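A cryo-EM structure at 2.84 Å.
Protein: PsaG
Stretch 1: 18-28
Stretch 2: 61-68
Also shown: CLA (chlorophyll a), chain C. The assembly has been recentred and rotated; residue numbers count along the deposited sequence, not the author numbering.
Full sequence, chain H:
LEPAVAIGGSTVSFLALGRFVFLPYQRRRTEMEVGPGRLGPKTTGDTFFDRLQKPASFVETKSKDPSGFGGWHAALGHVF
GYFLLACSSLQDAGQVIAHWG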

ATOM      1  N   GLY H  18      57.622 -27.137 -20.297  1.00  0.00           N
ATOM      2  CA  GLY H  18      57.732 -26.136 -19.248  1.00  0.00           C
ATOM      3  C   GLY H  18      59.150 -25.771 -18.851  1.00  0.00           C
ATOM      4  O   GLY H  18      59.351 -24.714 -18.247  1.00  0.00           O
ATOM      5  N   ARG H  19      60.128 -26.611 -19.211  1.00  0.00           N
ATOM      6  CA  ARG H  19      61.541 -26.364 -18.801  1.00  0.00           C
ATOM      7  C   ARG H  19      62.385 -25.787 -19.946  1.00  0.00           C
ATOM      8  O   ARG H  19      63.423 -25.168 -19.645  1.00  0.00           O
ATOM      9  CB  ARG H  19      62.166 -27.644 -18.233  1.00  0.00           C
ATOM     10  CG  ARG H  19      63.575 -27.463 -17.686  1.00  0.00           C
ATOM     11  CD  ARG H  19      64.633 -27.424 -18.772  1.00  0.00           C
ATOM     12  NE  ARG H  19      65.980 -27.341 -18.225  1.00  0.00           N
ATOM     13  CZ  ARG H  19      66.689 -26.222 -18.137  1.00  0.00           C
ATOM     14  NH1 ARG H  19      66.181 -25.080 -18.567  1.00  0.00           N
ATOM     15  NH2 ARG H  19      67.906 -26.249 -17.624  1.00  0.00           N
ATOM     16  N   PHE H  20      61.982 -26.001 -21.203  1.00  0.00           N
ATOM     17  CA  PHE H  20      62.742 -25.497 -22.329  1.00  0.00           C
ATOM     18  C   PHE H  20      62.108 -24.338 -23.075  1.00  0.00           C
ATOM     19  O   PHE H  20      62.847 -23.500 -23.594  1.00  0.00           O
ATOM     20  CB  PHE H  20      62.988 -26.623 -23.338  1.00  0.00           C
ATOM     21  CG  PHE H  20      64.073 -27.573 -22.942  1.00  0.00           C
ATOM     22  CD1 PHE H  20      63.955 -28.920 -23.227  1.00  0.00           C
ATOM     23  CD2 PHE H  20      65.223 -27.119 -22.321  1.00  0.00           C
ATOM     24  CE1 PHE H  20      64.949 -29.805 -22.882  1.00  0.00           C
ATOM     25  CE2 PHE H  20      66.228 -27.999 -21.976  1.00  0.00           C
ATOM     26  CZ  PHE H  20      66.083 -29.341 -22.251  1.00  0.00           C
ATOM     27  N   VAL H  21      60.785 -24.249 -23.179  1.00  0.00           N
ATOM     28  CA  VAL H  21      60.201 -23.169 -23.960  1.00  0.00           C
ATOM     29  C   VAL H  21      59.214 -22.298 -23.186  1.00  0.00           C
ATOM     30  O   VAL H  21      58.945 -21.166 -23.617  1.00  0.00           O
ATOM     31  CB  VAL H  21      59.547 -23.738 -25.242  1.00  0.00           C
ATOM     32  CG1 VAL H  21      58.170 -24.290 -24.975  1.00  0.00           C
ATOM     33  CG2 VAL H  21      59.540 -22.723 -26.381  1.00  0.00           C
ATOM     34  N   PHE H  22      58.672 -22.738 -22.051  1.00  0.00           N
ATOM     35  CA  PHE H  22      57.723 -21.914 -21.308  1.00  0.00           C
ATOM     36  C   PHE H  22      58.254 -21.453 -19.967  1.00  0.00           C
ATOM     37  O   PHE H  22      57.506 -20.859 -19.188  1.00  0.00           O
ATOM     38  CB  PHE H  22      56.408 -22.660 -21.116  1.00  0.00           C
ATOM     39  CG  PHE H  22      55.617 -22.770 -22.365  1.00  0.00           C
ATOM     40  CD1 PHE H  22      55.214 -21.626 -23.036  1.00  0.00           C
ATOM     41  CD2 PHE H  22      55.301 -24.005 -22.897  1.00  0.00           C
ATOM     42  CE1 PHE H  22      54.497 -21.709 -24.199  1.00  0.00           C
ATOM     43  CE2 PHE H  22      54.595 -24.095 -24.072  1.00  0.00           C
ATOM     44  CZ  PHE H  22      54.179 -22.946 -24.712  1.00  0.00           C
ATOM     45  N   LEU H  23      59.511 -21.703 -19.683  1.00  0.00           N
ATOM     46  CA  LEU H  23      60.071 -21.270 -18.414  1.00  0.00           C
ATOM     47  C   LEU H  23      60.349 -19.761 -18.392  1.00  0.00           C
ATOM     48  O   LEU H  23      59.877 -19.114 -17.444  1.00  0.00           O
ATOM     49  CB  LEU H  23      61.314 -22.109 -18.077  1.00  0.00           C
ATOM     50  CG  LEU H  23      61.875 -22.244 -16.661  1.00  0.00           C
ATOM     51  CD1 LEU H  23      62.840 -23.406 -16.609  1.00  0.00           C
ATOM     52  CD2 LEU H  23      62.610 -21.004 -16.266  1.00  0.00           C
ATOM     53  N   PRO H  24      61.105 -19.150 -19.338  1.00  0.00           N
ATOM     54  CA  PRO H  24      61.326 -17.698 -19.219  1.00  0.00           C
ATOM     55  C   PRO H  24      60.064 -16.894 -19.388  1.00  0.00           C
ATOM     56  O   PRO H  24      59.956 -15.814 -18.801  1.00  0.00           O
ATOM     57  CB  PRO H  24      62.346 -17.396 -20.325  1.00  0.00           C
ATOM     58  CG  PRO H  24      62.104 -18.413 -21.316  1.00  0.00           C
ATOM     59  CD  PRO H  24      61.829 -19.644 -20.533  1.00  0.00           C
ATOM     60  N   TYR H  25      59.089 -17.413 -20.135  1.00  0.00           N
ATOM     61  CA  TYR H  25      57.825 -16.716 -20.279  1.00  0.00           C
ATOM     62  C   TYR H  25      57.060 -16.738 -18.965  1.00  0.00           C
ATOM     63  O   TYR H  25      56.451 -15.734 -18.585  1.00  0.00           O
ATOM     64  CB  TYR H  25      57.003 -17.339 -21.398  1.00  0.00           C
ATOM     65  CG  TYR H  25      55.625 -16.756 -21.497  1.00  0.00           C
ATOM     66  CD1 TYR H  25      55.446 -15.397 -21.687  1.00  0.00           C
ATOM     67  CD2 TYR H  25      54.503 -17.559 -21.402  1.00  0.00           C
ATOM     68  CE1 TYR H  25      54.193 -14.862 -21.781  1.00  0.00           C
ATOM     69  CE2 TYR H  25      53.244 -17.023 -21.504  1.00  0.00           C
ATOM     70  CZ  TYR H  25      53.090 -15.677 -21.677  1.00  0.00           C
ATOM     71  OH  TYR H  25      51.824 -15.155 -21.767  1.00  0.00           O
ATOM     72  N   GLN H  26      57.115 -17.860 -18.237  1.00  0.00           N
ATOM     73  CA  GLN H  26      56.430 -17.941 -16.949  1.00  0.00           C
ATOM     74  C   GLN H  26      57.106 -17.051 -15.920  1.00  0.00           C
ATOM     75  O   GLN H  26      56.428 -16.364 -15.147  1.00  0.00           O
ATOM     76  CB  GLN H  26      56.405 -19.372 -16.425  1.00  0.00           C
ATOM     77  CG  GLN H  26      55.494 -19.515 -15.223  1.00  0.00           C
ATOM     78  CD  GLN H  26      55.891 -20.647 -14.319  1.00  0.00           C
ATOM     79  OE1 GLN H  26      56.203 -21.743 -14.780  1.00  0.00           O
ATOM     80  NE2 GLN H  26      55.888 -20.391 -13.019  1.00  0.00           N
ATOM     81  N   ARG H  27      58.444 -17.051 -15.900  1.00  0.00           N
ATOM     82  CA  ARG H  27      59.167 -16.215 -14.950  1.00  0.00           C
ATOM     83  C   ARG H  27      58.978 -14.739 -15.260  1.00  0.00           C
ATOM     84  O   ARG H  27      58.824 -13.931 -14.344  1.00  0.00           O
ATOM     85  CB  ARG H  27      60.639 -16.593 -14.936  1.00  0.00           C
ATOM     86  CG  ARG H  27      60.867 -18.019 -14.502  1.00  0.00           C
ATOM     87  CD  ARG H  27      60.255 -18.301 -13.138  1.00  0.00           C
ATOM     88  NE  ARG H  27      60.522 -19.670 -12.710  1.00  0.00           N
ATOM     89  CZ  ARG H  27      59.928 -20.261 -11.679  1.00  0.00           C
ATOM     90  NH1 ARG H  27      59.026 -19.602 -10.969  1.00  0.00           N
ATOM     91  NH2 ARG H  27      60.232 -21.512 -11.359  1.00  0.00           N
ATOM     92  N   ARG H  28      58.966 -14.369 -16.543  1.00  0.00           N
ATOM     93  CA  ARG H  28      58.744 -12.976 -16.904  1.00  0.00           C
ATOM     94  C   ARG H  28      57.303 -12.579 -16.652  1.00  0.00           C
ATOM     95  O   ARG H  28      57.016 -11.411 -16.367  1.00  0.00           O
ATOM     96  CB  ARG H  28      59.073 -12.745 -18.379  1.00  0.00           C
ATOM     97  CG  ARG H  28      60.541 -12.565 -18.694  1.00  0.00           C
ATOM     98  CD  ARG H  28      60.749 -12.250 -20.167  1.00  0.00           C
ATOM     99  NE  ARG H  28      59.819 -12.987 -21.019  1.00  0.00           N
ATOM    100  CZ  ARG H  28      59.022 -12.422 -21.921  1.00  0.00           C
ATOM    101  NH1 ARG H  28      58.205 -13.170 -22.647  1.00  0.00           N
ATOM    102  NH2 ARG H  28      59.053 -11.109 -22.106  1.00  0.00           N
TER
HETATM  103 MG   CLA C1602      68.716 -30.360 -15.525  1.00  0.00          MG
HETATM  104  CHA CLA C1602      69.631 -30.077 -12.193  1.00  0.00           C
HETATM  105  CHB CLA C1602      65.482 -31.087 -14.620  1.00  0.00           C
HETATM  106  CHC CLA C1602      67.993 -30.551 -18.727  1.00  0.00           C
HETATM  107  CHD CLA C1602      72.091 -29.630 -16.407  1.00  0.00           C
HETATM  108  NA  CLA C1602      67.649 -30.566 -13.600  1.00  0.00           N
HETATM  109  C1A CLA C1602      68.174 -30.414 -12.385  1.00  0.00           C
HETATM  110  C2A CLA C1602      67.160 -30.619 -11.295  1.00  0.00           C
HETATM  111  C3A CLA C1602      65.874 -30.930 -12.085  1.00  0.00           C
HETATM  112  C4A CLA C1602      66.331 -30.865 -13.517  1.00  0.00           C
HETATM  113  CMA CLA C1602      64.947 -32.049 -11.626  1.00  0.00           C
HETATM  114  CAA CLA C1602      66.974 -29.332 -10.505  1.00  0.00           C
HETATM  115  CBA CLA C1602      67.280 -29.544  -9.029  1.00  0.00           C
HETATM  116  CGA CLA C1602      66.236 -28.833  -8.204  1.00  0.00           C
HETATM  117  O1A CLA C1602      66.160 -27.616  -8.249  1.00  0.00           O
HETATM  118  O2A CLA C1602      65.429 -29.553  -7.448  1.00  0.00           O
HETATM  119  NB  CLA C1602      66.992 -30.754 -16.524  1.00  0.00           N
HETATM  120  C1B CLA C1602      65.766 -31.049 -16.002  1.00  0.00           C
HETATM  121  C2B CLA C1602      64.831 -31.287 -17.078  1.00  0.00           C
HETATM  122  C3B CLA C1602      65.553 -31.134 -18.228  1.00  0.00           C
HETATM  123  C4B CLA C1602      66.925 -30.797 -17.861  1.00  0.00           C
HETATM  124  CMB CLA C1602      63.372 -31.640 -16.957  1.00  0.00           C
HETATM  125  CAB CLA C1602      65.069 -31.279 -19.619  1.00  0.00           C
HETATM  126  CBB CLA C1602      63.701 -31.859 -19.884  1.00  0.00           C
HETATM  127  NC  CLA C1602      69.860 -30.107 -17.273  1.00  0.00           N
HETATM  128  C1C CLA C1602      69.357 -30.251 -18.494  1.00  0.00           C
HETATM  129  C2C CLA C1602      70.372 -30.064 -19.561  1.00  0.00           C
HETATM  130  C3C CLA C1602      71.526 -29.791 -18.882  1.00  0.00           C
HETATM  131  C4C CLA C1602      71.198 -29.823 -17.459  1.00  0.00           C
HETATM  132  CMC CLA C1602      70.160 -30.152 -21.049  1.00  0.00           C
HETATM  133  CAC CLA C1602      72.882 -29.520 -19.486  1.00  0.00           C
HETATM  134  CBC CLA C1602      73.474 -30.816 -19.993  1.00  0.00           C
HETATM  135  ND  CLA C1602      70.450 -29.952 -14.646  1.00  0.00           N
HETATM  136  C1D CLA C1602      71.727 -29.673 -15.042  1.00  0.00           C
HETATM  137  C2D CLA C1602      72.623 -29.453 -13.912  1.00  0.00           C
HETATM  138  C3D CLA C1602      71.788 -29.614 -12.812  1.00  0.00           C
HETATM  139  C4D CLA C1602      70.503 -29.908 -13.260  1.00  0.00           C
HETATM  140  CMD CLA C1602      74.087 -29.126 -13.777  1.00  0.00           C
HETATM  141  CAD CLA C1602      71.788 -29.582 -11.364  1.00  0.00           C
HETATM  142  OBD CLA C1602      72.785 -29.603 -10.661  1.00  0.00           O
HETATM  143  CBD CLA C1602      70.388 -29.868 -10.902  1.00  0.00           C
HETATM  144  CGD CLA C1602      70.372 -31.135 -10.098  1.00  0.00           C
HETATM  145  O1D CLA C1602      71.217 -31.998 -10.273  1.00  0.00           O
HETATM  146  O2D CLA C1602      69.425 -31.332  -9.185  1.00  0.00           O
HETATM  147  CED CLA C1602      69.874 -31.537  -7.847  1.00  0.00           C
HETATM  148  C1  CLA C1602      64.950 -30.843  -7.935  1.00  0.00           C
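Stretch 2 (61-68) TKSKDPSG

The strongest polar contact is a salt bridge between Arg27 and Asp65. Arg27 NE lies 2.9 Å from Asp65 OD2, and the hydrogen bond within this pair is weak because its angle is poor. The same guanidinium reaches the backbone of the next residue: Arg27 NH2 makes a weak hydrogen bond to Pro66 O at 3.3 Å. Ser67 sits at the edge of this group, with its CB 3.7 Å from Arg27 NH2.

Arg19 makes a second, weaker polar contact. Its CA-to-CB bond points sideways, but the end of the side chain comes nearer: Arg19 NH2 makes a weak hydrogen bond to Ser63 O at 3.4 Å. Two lysines crowd this arginine. Lys62 CE lies over one face of the guanidinium, and Lys64 CE lies at its edge, 3.7 Å from Arg19 NH1. Like charges are therefore close: Arg19 NE is 3.7 Å from Lys62 NZ, and Arg19 NH1 is 4.0 Å from Lys64 NZ. Lys64 NZ also approaches the backbone of stretch 1, 3.6 Å from Phe20 O.

Stretch 2 has no regular helix or strand. Lys64 and Asp65 both have positive phi. Stretch 1 is helical at 18-20 and again from Leu23, with Phe22 at the N-cap position. Going from Arg19 to Arg27, the contacts move from Lys62-Lys64 to Asp65-Ser67. Leu23 CA is 7.7 Å from Asp65 CA, and Arg19 CA is 8.1 Å from Pro66 CA. Side chains thus bridge much of the gap.

Leu23 packs at the centre, between the two arginines in sequence. Its CD2 is 3.1 Å from Asp65 O and 3.7 Å from Asp65 CB. Leu23 CD1 lies 4.0 Å from Lys62 NZ. The contact buries 456 Å², both sides summed.

Chlorophyll a touches both stretches: Lys62 CD is 3.2 Å from CLA NA, and Phe20 CZ is 3.4 Å from CLA CAB.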

ATOM      1  N   THR H  61      69.410 -24.183  -8.580  1.00  0.00           N
ATOM      2  CA  THR H  61      70.055 -25.517  -8.439  1.00  0.00           C
ATOM      3  C   THR H  61      70.386 -26.025  -9.845  1.00  0.00           C
ATOM      4  O   THR H  61      71.437 -26.675 -10.017  1.00  0.00           O
ATOM      5  CB  THR H  61      69.125 -26.486  -7.699  1.00  0.00           C
ATOM      6  OG1 THR H  61      68.607 -25.810  -6.553  1.00  0.00           O
ATOM      7  CG2 THR H  61      69.826 -27.758  -7.272  1.00  0.00           C
ATOM      8  N   LYS H  62      69.533 -25.671 -10.811  1.00  0.00           N
ATOM      9  CA  LYS H  62      69.690 -26.040 -12.241  1.00  0.00           C
ATOM     10  C   LYS H  62      70.317 -24.841 -12.965  1.00  0.00           C
ATOM     11  O   LYS H  62      71.173 -24.171 -12.356  1.00  0.00           O
ATOM     12  CB  LYS H  62      68.322 -26.405 -12.827  1.00  0.00           C
ATOM     13  CG  LYS H  62      68.309 -27.396 -13.984  1.00  0.00           C
ATOM     14  CD  LYS H  62      66.924 -27.557 -14.573  1.00  0.00           C
ATOM     15  CE  LYS H  62      66.201 -26.237 -14.728  1.00  0.00           C
ATOM     16  NZ  LYS H  62      64.735 -26.424 -14.836  1.00  0.00           N
ATOM     17  N   SER H  63      69.938 -24.605 -14.223  1.00  0.00           N
ATOM     18  CA  SER H  63      70.493 -23.463 -14.996  1.00  0.00           C
ATOM     19  C   SER H  63      69.363 -22.720 -15.718  1.00  0.00           C
ATOM     20  O   SER H  63      68.287 -23.323 -15.911  1.00  0.00           O
ATOM     21  CB  SER H  63      71.562 -23.925 -15.953  1.00  0.00           C
ATOM     22  OG  SER H  63      72.562 -24.663 -15.269  1.00  0.00           O
ATOM     23  N   LYS H  64      69.591 -21.444 -16.047  1.00  0.00           N
ATOM     24  CA  LYS H  64      68.591 -20.609 -16.767  1.00  0.00           C
ATOM     25  C   LYS H  64      67.253 -20.613 -16.015  1.00  0.00           C
ATOM     26  O   LYS H  64      66.222 -20.850 -16.682  1.00  0.00           O
ATOM     27  CB  LYS H  64      68.424 -21.082 -18.214  1.00  0.00           C
ATOM     28  CG  LYS H  64      67.675 -20.118 -19.126  1.00  0.00           C
ATOM     29  CD  LYS H  64      67.088 -20.787 -20.348  1.00  0.00           C
ATOM     30  CE  LYS H  64      65.950 -21.728 -20.015  1.00  0.00           C
ATOM     31  NZ  LYS H  64      65.248 -22.198 -21.233  1.00  0.00           N
ATOM     32  N   ASP H  65      67.301 -20.414 -14.690  1.00  0.00           N
ATOM     33  CA  ASP H  65      66.131 -20.350 -13.763  1.00  0.00           C
ATOM     34  C   ASP H  65      65.529 -21.746 -13.545  1.00  0.00           C
ATOM     35  O   ASP H  65      64.751 -22.209 -14.403  1.00  0.00           O
ATOM     36  CB  ASP H  65      65.134 -19.244 -14.128  1.00  0.00           C
ATOM     37  CG  ASP H  65      64.070 -19.009 -13.068  1.00  0.00           C
ATOM     38  OD1 ASP H  65      63.960 -17.861 -12.594  1.00  0.00           O
ATOM     39  OD2 ASP H  65      63.356 -19.974 -12.731  1.00  0.00           O
ATOM     40  N   PRO H  66      65.843 -22.422 -12.418  1.00  0.00           N
ATOM     41  CA  PRO H  66      65.337 -23.767 -12.124  1.00  0.00           C
ATOM     42  C   PRO H  66      63.943 -23.760 -11.482  1.00  0.00           C
ATOM     43  O   PRO H  66      63.345 -22.702 -11.385  1.00  0.00           O
ATOM     44  CB  PRO H  66      66.319 -24.303 -11.068  1.00  0.00           C
ATOM     45  CG  PRO H  66      67.386 -23.234 -10.933  1.00  0.00           C
ATOM     46  CD  PRO H  66      66.724 -21.944 -11.360  1.00  0.00           C
ATOM     47  N   SER H  67      63.474 -24.937 -11.052  1.00  0.00           N
ATOM     48  CA  SER H  67      62.174 -25.053 -10.399  1.00  0.00           C
ATOM     49  C   SER H  67      62.180 -26.254  -9.466  1.00  0.00           C
ATOM     50  O   SER H  67      62.310 -27.394  -9.919  1.00  0.00           O
ATOM     51  CB  SER H  67      61.048 -25.163 -11.426  1.00  0.00           C
ATOM     52  OG  SER H  67      61.373 -26.073 -12.462  1.00  0.00           O
ATOM     53  N   GLY H  68      62.035 -25.992  -8.172  1.00  0.00           N
ATOM     54  CA  GLY H  68      62.006 -27.039  -7.169  1.00  0.00           C
ATOM     55  C   GLY H  68      60.643 -27.682  -7.169  1.00  0.00           C
ATOM     56  O   GLY H  68      60.517 -28.883  -7.401  1.00  0.00           O
TER